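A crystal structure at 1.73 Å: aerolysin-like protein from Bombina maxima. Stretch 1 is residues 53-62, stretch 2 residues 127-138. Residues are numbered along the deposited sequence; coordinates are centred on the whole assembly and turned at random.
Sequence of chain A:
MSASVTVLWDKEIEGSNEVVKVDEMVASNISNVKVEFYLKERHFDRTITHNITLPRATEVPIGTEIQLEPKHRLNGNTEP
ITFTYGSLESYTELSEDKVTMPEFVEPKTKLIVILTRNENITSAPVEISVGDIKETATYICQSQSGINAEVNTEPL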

# COMPACT_ATOMS: atom_id res chain seq x y z
N THR A 53 15.06 7.28 0.42
CA THR A 53 16.36 6.84 -0.07
C THR A 53 17.20 8.08 -0.36
O THR A 53 16.66 9.10 -0.81
CB THR A 53 16.25 5.98 -1.34
OG1 THR A 53 15.58 6.69 -2.39
CG2 THR A 53 15.48 4.68 -1.06
N LEU A 54 18.50 8.02 -0.06
CA LEU A 54 19.37 9.16 -0.30
C LEU A 54 20.53 8.75 -1.19
O LEU A 54 20.89 7.56 -1.22
CB LEU A 54 19.93 9.73 1.01
CG LEU A 54 19.05 10.74 1.74
CD1 LEU A 54 17.92 10.00 2.48
CD2 LEU A 54 19.85 11.64 2.71
N PRO A 55 21.13 9.67 -1.94
CA PRO A 55 22.34 9.35 -2.69
C PRO A 55 23.40 8.76 -1.76
O PRO A 55 23.50 9.11 -0.58
CB PRO A 55 22.77 10.70 -3.27
CG PRO A 55 21.48 11.46 -3.41
CD PRO A 55 20.70 11.08 -2.16
N ARG A 56 24.18 7.84 -2.32
CA ARG A 56 25.18 7.14 -1.52
C ARG A 56 26.15 8.12 -0.89
O ARG A 56 26.52 7.96 0.29
CB ARG A 56 25.92 6.13 -2.41
CG ARG A 56 27.00 5.34 -1.69
CD ARG A 56 27.38 4.08 -2.48
NE ARG A 56 28.06 3.10 -1.63
CZ ARG A 56 28.91 2.19 -2.08
NH1 ARG A 56 29.20 2.12 -3.37
NH2 ARG A 56 29.48 1.35 -1.23
N ALA A 57 26.55 9.16 -1.63
CA ALA A 57 27.54 10.15 -1.21
C ALA A 57 26.92 11.42 -0.62
O ALA A 57 27.48 12.51 -0.78
CB ALA A 57 28.43 10.52 -2.39
N THR A 58 25.82 11.32 0.11
CA THR A 58 25.12 12.53 0.55
C THR A 58 25.86 13.22 1.69
O THR A 58 26.58 12.59 2.48
CB THR A 58 23.70 12.19 1.00
OG1 THR A 58 23.03 13.39 1.41
CG2 THR A 58 23.71 11.21 2.16
N GLU A 59 25.68 14.54 1.77
CA GLU A 59 26.17 15.36 2.87
C GLU A 59 25.19 15.43 4.03
O GLU A 59 25.54 15.96 5.09
CB GLU A 59 26.45 16.79 2.38
CG GLU A 59 27.56 16.92 1.37
CD GLU A 59 28.91 16.89 2.02
OE1 GLU A 59 29.82 16.24 1.46
OE2 GLU A 59 29.05 17.50 3.10
N VAL A 60 23.96 14.94 3.85
CA VAL A 60 22.98 14.98 4.94
C VAL A 60 23.55 14.22 6.14
O VAL A 60 23.99 13.07 5.99
CB VAL A 60 21.65 14.37 4.46
CG1 VAL A 60 20.70 14.16 5.63
CG2 VAL A 60 21.02 15.28 3.41
N PRO A 61 23.61 14.84 7.32
CA PRO A 61 24.21 14.15 8.48
C PRO A 61 23.39 12.95 8.91
O PRO A 61 22.16 12.97 8.92
CB PRO A 61 24.21 15.24 9.56
CG PRO A 61 24.07 16.53 8.83
CD PRO A 61 23.24 16.23 7.62
N ILE A 62 24.10 11.88 9.28
CA ILE A 62 23.42 10.74 9.88
C ILE A 62 22.71 11.19 11.16
O ILE A 62 23.26 11.96 11.96
CB ILE A 62 24.43 9.61 10.14
CG1 ILE A 62 24.84 8.99 8.81
CG2 ILE A 62 23.82 8.55 11.06
CD1 ILE A 62 25.73 7.78 8.93
N GLU A 127 12.92 17.33 -1.68
CA GLU A 127 13.93 18.35 -1.44
C GLU A 127 14.11 18.52 0.06
O GLU A 127 13.14 18.74 0.80
CB GLU A 127 13.55 19.66 -2.15
CG GLU A 127 13.70 19.53 -3.67
CD GLU A 127 13.47 20.82 -4.43
OE1 GLU A 127 12.84 21.73 -3.88
OE2 GLU A 127 13.92 20.90 -5.60
N ILE A 128 15.35 18.33 0.52
CA ILE A 128 15.72 18.35 1.93
C ILE A 128 16.68 19.50 2.13
O ILE A 128 17.60 19.68 1.33
CB ILE A 128 16.39 17.02 2.35
CG1 ILE A 128 15.41 15.85 2.22
CG2 ILE A 128 17.01 17.12 3.74
CD1 ILE A 128 14.09 16.10 2.84
N SER A 129 16.51 20.26 3.20
CA SER A 129 17.54 21.19 3.60
C SER A 129 17.74 21.08 5.10
O SER A 129 16.77 21.03 5.86
CB SER A 129 17.20 22.63 3.19
OG SER A 129 16.21 23.16 4.04
N VAL A 130 19.00 20.99 5.52
CA VAL A 130 19.37 20.99 6.93
C VAL A 130 20.52 21.98 7.06
O VAL A 130 21.62 21.74 6.55
CB VAL A 130 19.75 19.59 7.44
CG1 VAL A 130 20.70 18.88 6.49
CG2 VAL A 130 20.36 19.67 8.83
N GLY A 131 20.26 23.11 7.70
CA GLY A 131 21.26 24.17 7.69
C GLY A 131 21.52 24.60 6.27
O GLY A 131 20.59 24.88 5.51
N ASP A 132 22.78 24.65 5.87
CA ASP A 132 23.11 25.02 4.50
C ASP A 132 23.25 23.82 3.59
O ASP A 132 23.62 23.98 2.42
CB ASP A 132 24.38 25.86 4.47
CG ASP A 132 25.55 25.14 5.10
OD1 ASP A 132 25.33 24.19 5.87
OD2 ASP A 132 26.69 25.56 4.83
N ILE A 133 22.98 22.62 4.08
CA ILE A 133 23.09 21.41 3.27
C ILE A 133 21.78 21.20 2.53
O ILE A 133 20.70 21.25 3.13
CB ILE A 133 23.43 20.20 4.15
CG1 ILE A 133 24.83 20.38 4.76
CG2 ILE A 133 23.39 18.91 3.34
CD1 ILE A 133 25.14 19.42 5.90
N LYS A 134 21.86 20.99 1.21
CA LYS A 134 20.70 20.71 0.38
C LYS A 134 20.88 19.36 -0.28
O LYS A 134 21.99 18.99 -0.69
CB LYS A 134 20.47 21.79 -0.69
CG LYS A 134 20.31 23.20 -0.14
CD LYS A 134 19.70 24.13 -1.18
CE LYS A 134 20.78 24.84 -1.99
NZ LYS A 134 20.59 26.33 -1.92
N GLU A 135 19.79 18.60 -0.35
CA GLU A 135 19.81 17.29 -0.98
C GLU A 135 18.46 17.05 -1.63
O GLU A 135 17.44 17.58 -1.18
CB GLU A 135 20.11 16.17 0.03
CG GLU A 135 20.24 14.79 -0.60
CD GLU A 135 21.40 14.73 -1.56
OE1 GLU A 135 21.21 15.07 -2.75
OE2 GLU A 135 22.52 14.38 -1.12
N THR A 136 18.44 16.24 -2.68
CA THR A 136 17.17 15.75 -3.22
C THR A 136 17.16 14.25 -2.99
O THR A 136 17.87 13.50 -3.67
CB THR A 136 17.01 16.11 -4.69
OG1 THR A 136 17.12 17.54 -4.84
CG2 THR A 136 15.65 15.65 -5.19
N ALA A 137 16.38 13.82 -2.00
CA ALA A 137 16.19 12.40 -1.73
C ALA A 137 15.09 11.85 -2.63
O ALA A 137 14.51 12.58 -3.45
CB ALA A 137 15.87 12.19 -0.24
N THR A 138 14.80 10.56 -2.51
CA THR A 138 13.73 9.93 -3.27
C THR A 138 12.81 9.17 -2.33
O THR A 138 13.27 8.32 -1.55
CB THR A 138 14.27 8.98 -4.34
OG1 THR A 138 15.09 9.71 -5.26
CG2 THR A 138 13.10 8.36 -5.12
O HOH W 1 24.71 16.08 -0.56

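Backbone pairing joins the two stretches at one end. Thr 53 and Thr 138 form an antiparallel hydrogen-bonded pair: Thr 53 N donates to Thr 138 O at 2.9 Å, and Thr 138 N donates to Thr 53 O, also at 2.9 Å. The side chains of both threonines lie on the same face of the sheet. With chi1 in the p well, Thr 53 turns its hydroxyl to the main chain of Thr 138, where OG1 donates to Thr 138 O at 2.9 Å. Beyond this pair stretch 1 leaves the strand pattern, and Pro 55 begins a type I turn ending at Thr 58.

Polar side chains make the next link. Glu 135 points toward stretch 1, and its carboxylate is held from several directions. Thr 58 OG1 donates to Glu 135 OE2 at 2.8 Å, while the same OG1 accepts from Val 60 N at 3.0 Å, so the threonine hydroxyl serves as both donor and acceptor. A water donates to Glu 135 OE2 (2.8 Å) and accepts from Glu 59 N (3.0 Å), bridging the stretches. The other carboxylate oxygen, Glu 135 OE1, accepts from Thr 136 N at 3.0 Å. A carboxylate suits this place because OE2 can accept from both Thr 58 OG1 and the water while OE1 accepts from Thr 136 N.

Apolar contacts complete the interface, which buries 526 Å² in all. The buried Val 60, whose wholly apolar side chain leaves no polar group unpaired, sets CG2 4.4 Å from Ile 128 CG2 and 4.3 Å from Ile 133 CG2; Val 60 CG2 also packs 3.6 Å from Glu 135 CB. Pro 61, its ring offering apolar carbons, places CD 3.8 Å from Val 130 CG1 and 4.1 Å from Ile 133 CD1. Branched Ile 133 therefore reaches both Val 60 and Pro 61. Near the paired threonines, Leu 54 CG meets Ala 137 CB at 4.0 Å.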